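Local coordinates for protein acetyltransferase (Agrobacterium tumefaciens, PDB 2FSR) that probably transfers an acetyl group from acetyl-coenzyme A to an amine of its substrate, as members of the GNAT family do, at residues L30-L35 and A129-V134; T36-A41 and M89-E94. All coordinates share one frame; numbering follows the deposited sequence. Where two conformers were deposited one is given.

Interaction 1: L30-L35 and A129-V134; sequences LRTERL and AAEAAV
Glu131 OE2, reaching out from helix 128-143, takes hydrogen bonds from two donors of the turn that joins strands 30-31 and 35-38. Thr32 OG1 gives its proton at 2.6 Å to the anti lone pair of Glu131 OE2, the one facing away from OE1. The backbone N of Arg34 reaches the syn lone pair of Glu131 OE2 at 2.8 Å, with an N-H...O angle of 159°. The other carboxylate oxygen belongs to the Arg34 side chain: Glu131 OE1 lies 2.8 Å from Arg34 NE and 2.9 Å from Arg34 NH2, practically in the guanidinium plane. Guanidinium and carboxylate are nearly coplanar, 21° apart, which suits this side-on salt bridge. Arg34 NH2 also bonds Arg126 O, so the same group is tied to the residues just before the helix.

Glutamate suits the place because it is long enough to span from helix to turn: CG stands anti to the backbone N (chi1 -180°), and the chain runs on extended. Threonine offers a short hydroxyl, which also accepts a weak bond from Leu35 N. Next to this polar group, Leu35 turns toward the helix, its CD1 4.0 Å from Ala132 CB, where the small alanine lets strand and helix come close. Four donor atoms from two residues on one carboxylate would fix its rotation and probably keep Glu131 ionised, pinning the hairpin turn to the helix.

Interaction 2: T36-A41 and M89-E94; sequences TLRPLA and MIDLGE
Strands 36-38 and 89-92 run antiparallel, their axes 4.8 Å apart at closest approach, with Thr36-Asp91 and Arg38-Met89 as hydrogen-bonded pairs flanking the non-hydrogen-bonded pair Leu37-Ile90. Each hydrogen-bonded pair is closed by two backbone bonds, and Leu37 CA adds a C-H...O contact to Met89 O at 3.3 Å.

On the face carrying Thr36, Arg38, Met89 and Asp91, the arginine reaches diagonally across to Asp91, whose short carboxylate stays close to the strand, within range of the long arginine chain. Arg38 NE lies 2.8 Å from Asp91 OD2, which it meets from above the carboxylate plane, while Arg38 NH2 reaches the syn lone pair of Asp91 OD1 at 3.0 Å. The two planes stand 54° apart, so this two-nitrogen salt bridge is twisted rather than flat. CG of Arg38 sits between the backbone N and carbonyl carbon (chi1 47°), and a bend at chi2 brings one face of the guanidinium against selenomethionine Met89, whose CB lies 3.6 Å from the guanidinium plane, over its centre. Arg38 NH1 turns back to Pro39 O at 3.0 Å and also forms a salt bridge with Asp44.

The flexible Met89 chain curls so that its SE meets Leu40 CD1 at 3.6 Å. Near the other end of the pairing, threonine supplies a hydroxyl close to the backbone: Thr36 OG1 donates to Gly93 O at 2.7 Å, joining the strand to the turn after 92; Gly93 has a positive phi, a conformation glycine adopts readily.

Leu37 and Ile90 project side by side from the opposite face, branched and apolar as suits the core, and both touch Ala132. With acids on two sides, Asp91 and Asp44, the Arg38 charge is probably well balanced, and its guanidinium is held in place by bonds at its edge and by Met89 against one face.

Overall arrangement
The centres of interactions 1 and 2 lie 10 Å apart, and both involve the five-stranded antiparallel sheet of this GNAT-type domain. Along the chain, interaction 2 is nested inside the loop that interaction 1 closes. Strands 30-31 and 35-38 follow each other in sequence and neighbour each other in the sheet; Leu30 and Leu37 share backbone bonding, and Arg31 forms a salt bridge with Glu94. Ala132 of helix 128-143 touches both Leu37 and Ile90, so the helix packs against both strands paired in interaction 2. Interaction 1 thus ties the sheet's edge hairpin to the helix, while interaction 2 holds that hairpin to the next strand of the same sheet.

Interaction 1: L30-L35 and A129-V134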
loop_
_atom_site.group_PDB
_atom_site.type_symbol
_atom_site.label_atom_id
_atom_site.label_comp_id
_atom_site.label_asym_id
_atom_site.label_seq_id
_atom_site.Cartn_x
_atom_site.Cartn_y
_atom_site.Cartn_z
ATOM N N LEU A 30 7.384 -10.234 1.555
ATOM C CA LEU A 30 6.419 -10.974 2.362
ATOM C C LEU A 30 5.708 -12.013 1.513
ATOM O O LEU A 30 5.403 -11.775 0.332
ATOM C CB LEU A 30 5.391 -10.035 2.997
ATOM C CG LEU A 30 5.970 -8.867 3.791
ATOM C CD1 LEU A 30 4.847 -8.030 4.354
ATOM C CD2 LEU A 30 6.876 -9.386 4.900
ATOM N N ARG A 31 5.462 -13.162 2.130
ATOM C CA ARG A 31 4.680 -14.208 1.510
ATOM C C ARG A 31 3.358 -14.377 2.234
ATOM O O ARG A 31 3.284 -14.391 3.471
ATOM C CB ARG A 31 5.459 -15.517 1.466
ATOM C CG ARG A 31 6.568 -15.518 0.425
ATOM C CD ARG A 31 6.500 -16.758 -0.454
ATOM N NE ARG A 31 5.701 -16.545 -1.667
ATOM C CZ ARG A 31 4.375 -16.647 -1.746
ATOM N NH1 ARG A 31 3.775 -16.437 -2.902
ATOM N NH2 ARG A 31 3.640 -16.953 -0.686
ATOM N N THR A 32 2.299 -14.465 1.447
ATOM C CA THR A 32 0.996 -14.785 1.984
ATOM C C THR A 32 0.545 -16.124 1.386
ATOM O O THR A 32 1.323 -16.802 0.700
ATOM C CB THR A 32 -0.034 -13.655 1.715
ATOM O OG1 THR A 32 -0.424 -13.635 0.337
ATOM C CG2 THR A 32 0.550 -12.284 2.087
ATOM N N GLU A 33 -0.702 -16.495 1.643
ATOM C CA GLU A 33 -1.239 -17.752 1.131
ATOM C C GLU A 33 -1.048 -17.810 -0.380
ATOM O O GLU A 33 -0.486 -18.777 -0.906
ATOM C CB GLU A 33 -2.715 -17.855 1.496
ATOM C CG GLU A 33 -3.477 -19.010 0.847
ATOM C CD GLU A 33 -4.935 -19.017 1.267
ATOM O OE1 GLU A 33 -5.205 -18.973 2.490
ATOM O OE2 GLU A 33 -5.812 -19.058 0.379
ATOM N N ARG A 34 -1.478 -16.746 -1.060
ATOM C CA ARG A 34 -1.535 -16.729 -2.518
ATOM C C ARG A 34 -0.584 -15.734 -3.172
ATOM O O ARG A 34 -0.443 -15.730 -4.395
ATOM C CB ARG A 34 -2.967 -16.433 -2.981
ATOM C CG ARG A 34 -3.963 -17.520 -2.568
ATOM C CD ARG A 34 -5.354 -17.181 -3.020
ATOM N NE ARG A 34 -5.829 -15.959 -2.367
ATOM C CZ ARG A 34 -6.975 -15.344 -2.645
ATOM N NH1 ARG A 34 -7.809 -15.830 -3.572
ATOM N NH2 ARG A 34 -7.280 -14.231 -2.003
ATOM N N LEU A 35 0.050 -14.873 -2.370
ATOM C CA LEU A 35 0.764 -13.718 -2.944
ATOM C C LEU A 35 2.195 -13.580 -2.475
ATOM O O LEU A 35 2.568 -14.072 -1.411
ATOM C CB LEU A 35 0.027 -12.411 -2.610
ATOM C CG LEU A 35 -1.489 -12.357 -2.860
ATOM C CD1 LEU A 35 -2.105 -11.135 -2.177
ATOM C CD2 LEU A 35 -1.777 -12.416 -4.365
ATOM N N ALA A 129 -6.811 -7.896 -2.581
ATOM C CA ALA A 129 -6.493 -6.633 -1.906
ATOM C C ALA A 129 -6.525 -6.830 -0.392
ATOM O O ALA A 129 -5.589 -6.422 0.316
ATOM C CB ALA A 129 -7.426 -5.507 -2.351
ATOM N N ALA A 130 -7.575 -7.479 0.113
ATOM C CA ALA A 130 -7.682 -7.734 1.558
ATOM C C ALA A 130 -6.526 -8.611 2.053
ATOM O O ALA A 130 -5.968 -8.357 3.132
ATOM C CB ALA A 130 -9.033 -8.351 1.908
ATOM N N GLU A 131 -6.144 -9.619 1.262
ATOM C CA GLU A 131 -5.081 -10.533 1.667
ATOM C C GLU A 131 -3.758 -9.790 1.780
ATOM O O GLU A 131 -3.011 -9.969 2.761
ATOM C CB GLU A 131 -4.964 -11.718 0.689
ATOM C CG GLU A 131 -3.876 -12.717 1.056
ATOM C CD GLU A 131 -3.865 -13.953 0.152
ATOM O OE1 GLU A 131 -4.959 -14.364 -0.293
ATOM O OE2 GLU A 131 -2.787 -14.528 -0.074
ATOM N N ALA A 132 -3.465 -8.949 0.784
ATOM C CA ALA A 132 -2.240 -8.146 0.813
ATOM C C ALA A 132 -2.269 -7.137 1.957
ATOM O O ALA A 132 -1.253 -6.966 2.673
ATOM C CB ALA A 132 -2.032 -7.446 -0.532
ATOM N N ALA A 133 -3.426 -6.505 2.153
ATOM C CA ALA A 133 -3.585 -5.481 3.211
ATOM C C ALA A 133 -3.403 -6.082 4.604
ATOM O O ALA A 133 -2.733 -5.487 5.456
ATOM C CB ALA A 133 -4.935 -4.789 3.100
ATOM N N VAL A 134 -4.002 -7.243 4.848
ATOM C CA VAL A 134 -3.851 -7.919 6.146
ATOM C C VAL A 134 -2.382 -8.206 6.427
ATOM O O VAL A 134 -1.897 -7.980 7.559
ATOM C CB VAL A 134 -4.678 -9.237 6.193
ATOM C CG1 VAL A 134 -4.185 -10.170 7.302
ATOM C CG2 VAL A 134 -6.175 -8.920 6.345
#

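Interaction 2: T36-A41 and M89-E94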
loop_
_atom_site.group_PDB
_atom_site.type_symbol
_atom_site.label_atom_id
_atom_site.label_comp_id
_atom_site.label_asym_id
_atom_site.label_seq_id
_atom_site.Cartn_x
_atom_site.Cartn_y
_atom_site.Cartn_z
ATOM N N THR A 36 2.987 -12.897 -3.286
ATOM C CA THR A 36 4.330 -12.474 -2.875
ATOM C C THR A 36 4.314 -10.945 -2.925
ATOM O O THR A 36 3.902 -10.355 -3.941
ATOM C CB THR A 36 5.427 -13.042 -3.797
ATOM O OG1 THR A 36 5.428 -14.479 -3.703
ATOM C CG2 THR A 36 6.817 -12.527 -3.387
ATOM N N LEU A 37 4.701 -10.309 -1.813
ATOM C CA LEU A 37 4.684 -8.844 -1.713
ATOM C C LEU A 37 6.126 -8.411 -1.683
ATOM O O LEU A 37 6.812 -8.671 -0.699
ATOM C CB LEU A 37 3.947 -8.398 -0.438
ATOM C CG LEU A 37 2.599 -9.086 -0.181
ATOM C CD1 LEU A 37 1.949 -8.527 1.068
ATOM C CD2 LEU A 37 1.653 -8.958 -1.368
ATOM N N ARG A 38 6.601 -7.784 -2.756
ATOM C CA ARG A 38 8.050 -7.619 -2.924
ATOM C C ARG A 38 8.457 -6.205 -3.355
ATOM O O ARG A 38 7.616 -5.388 -3.725
ATOM C CB ARG A 38 8.625 -8.660 -3.899
ATOM C CG ARG A 38 7.828 -8.815 -5.171
ATOM C CD ARG A 38 8.415 -8.030 -6.287
ATOM N NE ARG A 38 7.584 -8.083 -7.495
ATOM C CZ ARG A 38 7.548 -7.115 -8.396
ATOM N NH1 ARG A 38 8.323 -6.040 -8.241
ATOM N NH2 ARG A 38 6.740 -7.211 -9.442
ATOM N N PRO A 39 9.753 -5.902 -3.247
ATOM C CA PRO A 39 10.166 -4.530 -3.578
ATOM C C PRO A 39 9.895 -4.084 -5.012
ATOM O O PRO A 39 9.954 -4.870 -5.957
ATOM C CB PRO A 39 11.675 -4.527 -3.289
ATOM C CG PRO A 39 11.880 -5.725 -2.353
ATOM C CD PRO A 39 10.876 -6.742 -2.792
ATOM N N LEU A 40 9.623 -2.798 -5.143
ATOM C CA LEU A 40 9.467 -2.154 -6.440
ATOM C C LEU A 40 10.738 -2.286 -7.273
ATOM O O LEU A 40 11.859 -2.264 -6.739
ATOM C CB LEU A 40 9.154 -0.666 -6.256
ATOM C CG LEU A 40 7.678 -0.273 -6.183
ATOM C CD1 LEU A 40 6.993 -0.842 -4.918
ATOM C CD2 LEU A 40 7.480 1.248 -6.274
ATOM N N ALA A 41 10.534 -2.412 -8.580
ATOM C CA ALA A 41 11.618 -2.422 -9.557
ATOM C C ALA A 41 11.211 -1.609 -10.772
ATOM O O ALA A 41 10.024 -1.431 -11.023
ATOM C CB ALA A 41 11.968 -3.857 -9.981
HETATM N N MSE A 89 5.077 -4.451 -4.375
HETATM C CA MSE A 89 4.274 -4.909 -5.498
HETATM C C MSE A 89 3.686 -6.260 -5.146
HETATM O O MSE A 89 4.335 -7.062 -4.476
HETATM C CB MSE A 89 5.120 -5.010 -6.766
HETATM C CG MSE A 89 5.774 -3.697 -7.246
HETATM SE SE MSE A 89 4.620 -2.135 -7.315
HETATM C CE MSE A 89 3.383 -2.735 -8.701
ATOM N N ILE A 90 2.471 -6.501 -5.631
ATOM C CA ILE A 90 1.766 -7.763 -5.381
ATOM C C ILE A 90 1.940 -8.681 -6.572
ATOM O O ILE A 90 1.484 -8.350 -7.679
ATOM C CB ILE A 90 0.248 -7.544 -5.150
ATOM C CG1 ILE A 90 -0.017 -6.509 -4.032
ATOM C CG2 ILE A 90 -0.448 -8.878 -4.867
ATOM C CD1 ILE A 90 -1.503 -6.122 -3.883
ATOM N N ASP A 91 2.604 -9.814 -6.344
ATOM C CA ASP A 91 2.733 -10.860 -7.373
ATOM C C ASP A 91 1.917 -12.087 -6.986
ATOM O O ASP A 91 1.783 -12.404 -5.811
ATOM C CB ASP A 91 4.197 -11.287 -7.562
ATOM C CG ASP A 91 5.066 -10.227 -8.232
ATOM O OD1 ASP A 91 4.564 -9.189 -8.722
ATOM O OD2 ASP A 91 6.302 -10.468 -8.262
ATOM N N LEU A 92 1.379 -12.784 -7.992
ATOM C CA LEU A 92 0.665 -14.030 -7.728
ATOM C C LEU A 92 1.654 -15.165 -7.465
ATOM O O LEU A 92 2.481 -15.497 -8.320
ATOM C CB LEU A 92 -0.237 -14.400 -8.910
ATOM C CG LEU A 92 -1.554 -13.651 -9.065
ATOM C CD1 LEU A 92 -2.184 -14.010 -10.408
ATOM C CD2 LEU A 92 -2.526 -13.945 -7.927
ATOM N N GLY A 93 1.563 -15.760 -6.280
ATOM C CA GLY A 93 2.360 -16.943 -5.932
ATOM C C GLY A 93 3.843 -16.827 -6.204
ATOM O O GLY A 93 4.461 -15.818 -5.857
ATOM N N GLU A 94 4.414 -17.866 -6.820
ATOM C CA GLU A 94 5.822 -17.863 -7.250
ATOM C C GLU A 94 5.959 -17.546 -8.752
ATOM O O GLU A 94 7.040 -17.695 -9.343
ATOM C CB GLU A 94 6.493 -19.209 -6.913
ATOM C CG GLU A 94 6.443 -19.601 -5.429
ATOM C CD GLU A 94 7.014 -18.531 -4.505
ATOM O OE1 GLU A 94 8.080 -17.948 -4.819
ATOM O OE2 GLU A 94 6.392 -18.274 -3.452
#